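Local coordinates for GTPase activator-like protein (Chaetomium thermophilum, PDB 6SSH) that is thought to act as a GTPase activator, this chain being the Rap/Ran-GAP-type (TSC2 GAP) domain of a longer protein, at residues A[181-184]-A[185-189]; A[32-35]-A[36-39]. All coordinates share one frame; numbering follows the deposited sequence. Where two conformers were deposited one is given.

Contact 1 of 2, residues A[181-184]-A[185-189]; sequences KALP and SFVRL
The carbonyl oxygen of P184 meets R188, four residues on in helix 183-201, in two ways. R188 N donates to P184 O at 2.9 Å, while the arginine chain, bent at chi3 (37°), brings its guanidinium back so that P184 O lies 4.1 Å above the plane centred on CZ. Proline suits the first turn of a helix, where its missing N-H costs no bond within the helix. The NH1 of R188 is taken by G36 O and L37 O, and W67 receives the same group as a cation-pi partner.

L183 supplies the apolar side of the turn. Its CG stands anti to the backbone N (chi1 -175°), which sends the branch alongside V187, and L183 CD1 touches V187 CG2 at 3.5 Å. Both point the same way, into the sheet: L183 reaches V156, V158, I131 and W108, V187 reaches I129 and I106. The backbone joins the same two residues, V187 N donating to L183 O at 2.9 Å.

S185 belongs to the wet side. Its N-H does not reach K181 O, the carbonyl four residues back, directly; a water accepts from S185 N at 3.0 Å and donates to K181 O at 2.8 Å, bridging the first helical position. A second water donates a hydrogen bond to A182 O and is also hydrogen-bonded to S185 OG; A182 O accepts F186 N as well, at 3.1 Å. The start of the helix is thus polar and water-bridged on one side and apolar where L183 and V187 meet the sheet, while the charge over P184 O probably polarises that carbonyl.

Contact 2 of 2, residues A[32-35]-A[36-39]; sequences RFLK and GLGA
F33 and L37, a turn apart on helix 28-37, make the main apolar contact. The leucine presents both methyls to the far end of the ring: L37 CD2 lies 4.0 Å from F33 CE2, and L37 CD1 the same 4.0 Å from F33 CZ. The two side chains cross obliquely. Each has CG anti to its own backbone N, chi1 159° in F33 and -164° in L37, and this aims both at the protein interior. L34 stands further off, its CD2 4.5 Å from L37 CD2. Bulky hydrocarbon residues fit here because helix 28-37 lies on the mixed sheet of the alpha/beta GAP domain: L34 packs on V7, Y65 and V78, L37 on V7 and F76, and F33 meets W108 with their rings inclined. F33 also packs on L183 and V187 of helix 183-201, neighbours enough to surround a large aromatic ring.

Backbone bonds make up the second group, and they record a helix coming to its end. G36 N reaches R32 O at 3.2 Å and, weakly, F33 O at 3.0 Å. L37 N likewise divides itself between F33 O and a weak bond to L34 O. G38 N then closes the turn on L34 O at 3.2 Å. G38 itself is the first residue to leave helical angles (phi -162°), taking an extended conformation that a residue without a side chain adopts easily, and A39 begins strand 39-42.

Charged side chains form the outer surface. K35 runs out extended beyond CG, its chain touching Y65, while R32 is salt-bridged through NH2 to D29.

Contact 2 comes first along the chain, at the C-terminal end of helix 28-37. Contact 1 follows much later, at the start of helix 183-201, yet their centres are only about 10 Å apart. The two helices lie side by side against the one mixed sheet, contact 2 over strands such as 2-10 and 73-78, contact 1 over 104-109, 127-134 and 155-162. Between them L183 CD2 packs on F33 CD1 at 3.7 Å, and P184 CB sits 3.5 Å from G36 C, a close approach suited to glycine. With R188 joining the last carbonyls of the earlier helix, early and late parts of the GAP domain are knitted into one core.

Contact 1 of 2, residues A[181-184]-A[185-189]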
ATOM      1  N   LYS A 181       0.204  16.389   4.563  1.00 16.29           N
ATOM      2  CA  LYS A 181       1.308  16.899   3.729  1.00 18.50           C
ATOM      3  C   LYS A 181       2.577  16.089   3.861  1.00 17.53           C
ATOM      4  O   LYS A 181       3.248  15.828   2.872  1.00 18.32           O
ATOM      5  CB  LYS A 181       1.582  18.359   4.080  1.00 20.38           C
ATOM      6  CG  LYS A 181       2.583  19.062   3.143  1.00 25.27           C
ATOM      7  CD  LYS A 181       2.829  20.505   3.579  1.00 30.27           C
ATOM      8  CE  LYS A 181       3.715  21.247   2.570  1.00 35.71           C
ATOM      9  NZ  LYS A 181       3.181  21.176   1.175  1.00 39.71           N
ATOM     10  N   ALA A 182       2.933  15.684   5.063  1.00 16.25           N
ATOM     11  CA  ALA A 182       4.148  14.928   5.309  1.00 14.07           C
ATOM     12  C   ALA A 182       4.029  13.460   5.010  1.00 14.53           C
ATOM     13  O   ALA A 182       5.035  12.738   4.896  1.00 15.93           O
ATOM     14  CB  ALA A 182       4.563  15.096   6.739  1.00 16.86           C
ATOM     15  N   LEU A 183       2.802  13.005   4.873  1.00 13.85           N
ATOM     16  CA  LEU A 183       2.520  11.573   4.837  1.00 14.32           C
ATOM     17  C   LEU A 183       3.175  10.780   3.699  1.00 13.08           C
ATOM     18  O   LEU A 183       3.749   9.739   3.960  1.00 13.69           O
ATOM     19  CB  LEU A 183       1.009  11.364   4.909  1.00 13.30           C
ATOM     20  CG  LEU A 183       0.615   9.891   4.990  1.00 13.48           C
ATOM     21  CD1 LEU A 183       1.109   9.262   6.329  1.00 14.11           C
ATOM     22  CD2 LEU A 183      -0.925   9.792   4.827  1.00 14.94           C
ATOM     23  N   PRO A 184       3.072  11.257   2.449  1.00 13.21           N
ATOM     24  CA  PRO A 184       3.620  10.365   1.421  1.00 13.88           C
ATOM     25  C   PRO A 184       5.135  10.170   1.540  1.00 13.59           C
ATOM     26  O   PRO A 184       5.618   9.042   1.359  1.00 14.58           O
ATOM     27  CB  PRO A 184       3.320  11.112   0.114  1.00 18.04           C
ATOM     28  CG  PRO A 184       2.321  12.158   0.428  1.00 18.89           C
ATOM     29  CD  PRO A 184       2.321  12.397   1.907  1.00 15.30           C
ATOM     30  N   SER A 185       5.903  11.199   1.822  1.00 16.18           N
ATOM     31  CA  SER A 185       7.340  11.003   1.970  0.61 15.29           C
ATOM     32  C   SER A 185       7.669  10.134   3.176  1.00 15.30           C
ATOM     33  O   SER A 185       8.620   9.329   3.132  1.00 16.49           O
ATOM     34  CB  SER A 185       8.086  12.333   1.990  0.61 21.03           C
ATOM     35  OG  SER A 185       7.723  13.103   3.097  0.61 21.15           O
ATOM     36  N   PHE A 186       6.941  10.307   4.288  1.00 14.53           N
ATOM     37  CA  PHE A 186       7.180   9.539   5.478  1.00 13.42           C
ATOM     38  C   PHE A 186       6.905   8.044   5.241  1.00 13.07           C
ATOM     39  O   PHE A 186       7.733   7.182   5.561  1.00 13.76           O
ATOM     40  CB  PHE A 186       6.314  10.072   6.623  1.00 14.34           C
ATOM     41  CG  PHE A 186       6.540   9.399   7.933  1.00 15.62           C
ATOM     42  CD1 PHE A 186       7.660   9.654   8.678  1.00 18.92           C
ATOM     43  CD2 PHE A 186       5.596   8.569   8.475  1.00 16.69           C
ATOM     44  CE1 PHE A 186       7.858   9.057   9.922  1.00 20.55           C
ATOM     45  CE2 PHE A 186       5.800   7.963   9.705  1.00 18.52           C
ATOM     46  CZ  PHE A 186       6.930   8.212  10.406  1.00 18.49           C
ATOM     47  N   VAL A 187       5.758   7.740   4.648  1.00 12.83           N
ATOM     48  CA  VAL A 187       5.399   6.367   4.379  1.00 12.51           C
ATOM     49  C   VAL A 187       6.338   5.761   3.322  1.00 13.91           C
ATOM     50  O   VAL A 187       6.714   4.581   3.445  1.00 14.27           O
ATOM     51  CB  VAL A 187       3.916   6.289   3.952  1.00 14.20           C
ATOM     52  CG1 VAL A 187       3.611   4.925   3.368  1.00 14.35           C
ATOM     53  CG2 VAL A 187       3.052   6.547   5.145  1.00 15.42           C
ATOM     54  N   ARG A 188       6.727   6.532   2.331  1.00 13.27           N
ATOM     55  CA  ARG A 188       7.592   5.966   1.316  1.00 15.07           C
ATOM     56  C   ARG A 188       8.928   5.615   1.955  1.00 14.89           C
ATOM     57  O   ARG A 188       9.472   4.537   1.669  1.00 16.71           O
ATOM     58  CB  ARG A 188       7.744   6.963   0.144  1.00 17.44           C
ATOM     59  CG  ARG A 188       8.313   6.367  -1.092  1.00 18.25           C
ATOM     60  CD  ARG A 188       8.441   7.386  -2.208  1.00 16.52           C
ATOM     61  NE  ARG A 188       8.814   8.710  -1.771  1.00 23.24           N
ATOM     62  CZ  ARG A 188       8.077   9.808  -1.883  1.00 16.81           C
ATOM     63  NH1 ARG A 188       6.855   9.852  -2.457  1.00 20.94           N
ATOM     64  NH2 ARG A 188       8.589  10.872  -1.373  1.00 20.67           N
ATOM     65  N   LEU A 189       9.502   6.450   2.837  1.00 13.84           N
ATOM     66  CA  LEU A 189      10.721   6.107   3.518  1.00 15.29           C
ATOM     67  C   LEU A 189      10.556   4.858   4.394  1.00 15.62           C
ATOM     68  O   LEU A 189      11.409   3.936   4.383  1.00 15.34           O
ATOM     69  CB  LEU A 189      11.220   7.308   4.342  1.00 18.89           C
ATOM     70  CG  LEU A 189      12.574   7.050   4.958  1.00 22.00           C
ATOM     71  CD1 LEU A 189      13.552   6.726   3.882  1.00 28.31           C
ATOM     72  CD2 LEU A 189      13.010   8.295   5.781  1.00 27.84           C
TER
HETATM   73  O   HOH W   1       5.381  14.200   1.949  1.00 20.51           O
HETATM   74  O   HOH W   2       7.640  13.552   5.842  1.00 26.87           O

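Contact 2 of 2, residues A[32-35]-A[36-39]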
ATOM      1  N   ARG A  32      -5.378  11.648  -2.806  1.00 14.93           N
ATOM      2  CA  ARG A  32      -4.340  12.687  -2.816  1.00 16.31           C
ATOM      3  C   ARG A  32      -3.032  12.098  -2.287  1.00 14.19           C
ATOM      4  O   ARG A  32      -1.963  12.419  -2.771  1.00 14.89           O
ATOM      5  CB  ARG A  32      -4.783  13.895  -2.024  1.00 19.01           C
ATOM      6  CG  ARG A  32      -5.756  14.765  -2.796  1.00 24.90           C
ATOM      7  CD  ARG A  32      -6.012  16.080  -2.016  1.00 30.15           C
ATOM      8  NE  ARG A  32      -6.932  15.826  -0.918  1.00 31.39           N
ATOM      9  CZ  ARG A  32      -8.264  15.883  -1.018  1.00 34.24           C
ATOM     10  NH1 ARG A  32      -8.843  16.202  -2.175  1.00 37.07           N
ATOM     11  NH2 ARG A  32      -9.031  15.583   0.021  1.00 31.00           N
ATOM     12  N   PHE A  33      -3.111  11.176  -1.344  1.00 13.50           N
ATOM     13  CA  PHE A  33      -1.932  10.493  -0.819  1.00 12.24           C
ATOM     14  C   PHE A  33      -1.265   9.675  -1.929  1.00 12.10           C
ATOM     15  O   PHE A  33      -0.050   9.747  -2.088  1.00 12.39           O
ATOM     16  CB  PHE A  33      -2.342   9.592   0.346  1.00 11.80           C
ATOM     17  CG  PHE A  33      -1.377   8.490   0.668  1.00 11.63           C
ATOM     18  CD1 PHE A  33      -0.203   8.774   1.341  1.00 12.48           C
ATOM     19  CD2 PHE A  33      -1.634   7.155   0.322  1.00 12.87           C
ATOM     20  CE1 PHE A  33       0.692   7.786   1.611  1.00 13.70           C
ATOM     21  CE2 PHE A  33      -0.704   6.174   0.642  1.00 14.60           C
ATOM     22  CZ  PHE A  33       0.411   6.498   1.295  1.00 14.05           C
ATOM     23  N   LEU A  34      -2.026   8.911  -2.726  1.00 11.93           N
ATOM     24  CA  LEU A  34      -1.401   8.179  -3.845  1.00 12.24           C
ATOM     25  C   LEU A  34      -0.618   9.071  -4.791  1.00 12.56           C
ATOM     26  O   LEU A  34       0.499   8.729  -5.195  1.00 13.26           O
ATOM     27  CB  LEU A  34      -2.493   7.501  -4.667  1.00 11.63           C
ATOM     28  CG  LEU A  34      -3.210   6.308  -3.989  1.00 12.69           C
ATOM     29  CD1 LEU A  34      -4.228   5.764  -4.994  1.00 12.41           C
ATOM     30  CD2 LEU A  34      -2.248   5.237  -3.567  1.00 14.24           C
ATOM     31  N   LYS A  35      -1.162  10.252  -5.056  1.00 13.55           N
ATOM     32  CA  LYS A  35      -0.530  11.172  -5.975  1.00 14.81           C
ATOM     33  C   LYS A  35       0.744  11.719  -5.404  1.00 17.30           C
ATOM     34  O   LYS A  35       1.619  12.152  -6.152  1.00 18.34           O
ATOM     35  CB  LYS A  35      -1.505  12.299  -6.325  1.00 18.34           C
ATOM     36  CG  LYS A  35      -2.641  11.829  -7.177  1.00 21.83           C
ATOM     37  CD  LYS A  35      -3.618  12.964  -7.459  1.00 30.02           C
ATOM     38  CE  LYS A  35      -4.922  12.454  -8.028  1.00 40.96           C
ATOM     39  NZ  LYS A  35      -5.830  13.574  -8.447  1.00 44.20           N
ATOM     40  N   GLY A  36       0.887  11.750  -4.071  1.00 15.85           N
ATOM     41  CA  GLY A  36       2.159  12.123  -3.494  1.00 15.90           C
ATOM     42  C   GLY A  36       3.168  11.007  -3.351  1.00 15.68           C
ATOM     43  O   GLY A  36       4.394  11.205  -3.281  1.00 16.89           O
ATOM     44  N   LEU A  37       2.674   9.781  -3.342  1.00 14.12           N
ATOM     45  CA  LEU A  37       3.489   8.633  -3.140  1.00 14.42           C
ATOM     46  C   LEU A  37       4.305   8.339  -4.363  1.00 12.63           C
ATOM     47  O   LEU A  37       5.470   7.963  -4.277  1.00 14.45           O
ATOM     48  CB  LEU A  37       2.555   7.451  -2.869  1.00 20.19           C
ATOM     49  CG  LEU A  37       3.135   6.231  -2.268  1.00 21.07           C
ATOM     50  CD1 LEU A  37       3.794   6.491  -0.891  1.00 15.27           C
ATOM     51  CD2 LEU A  37       2.000   5.217  -2.147  1.00 15.23           C
ATOM     52  N   GLY A  38       3.711   8.514  -5.550  1.00 13.78           N
ATOM     53  CA  GLY A  38       4.418   8.265  -6.775  1.00 13.43           C
ATOM     54  C   GLY A  38       3.736   8.937  -7.950  1.00 14.48           C
ATOM     55  O   GLY A  38       2.711   9.611  -7.783  1.00 15.34           O
ATOM     56  N   ALA A  39       4.342   8.807  -9.116  1.00 13.79           N
ATOM     57  CA  ALA A  39       3.743   9.353 -10.344  1.00 14.13           C
ATOM     58  C   ALA A  39       2.825   8.330 -10.992  1.00 13.10           C
ATOM     59  O   ALA A  39       3.142   7.154 -11.074  1.00 12.72           O
ATOM     60  CB  ALA A  39       4.772   9.731 -11.306  1.00 17.20           C
TER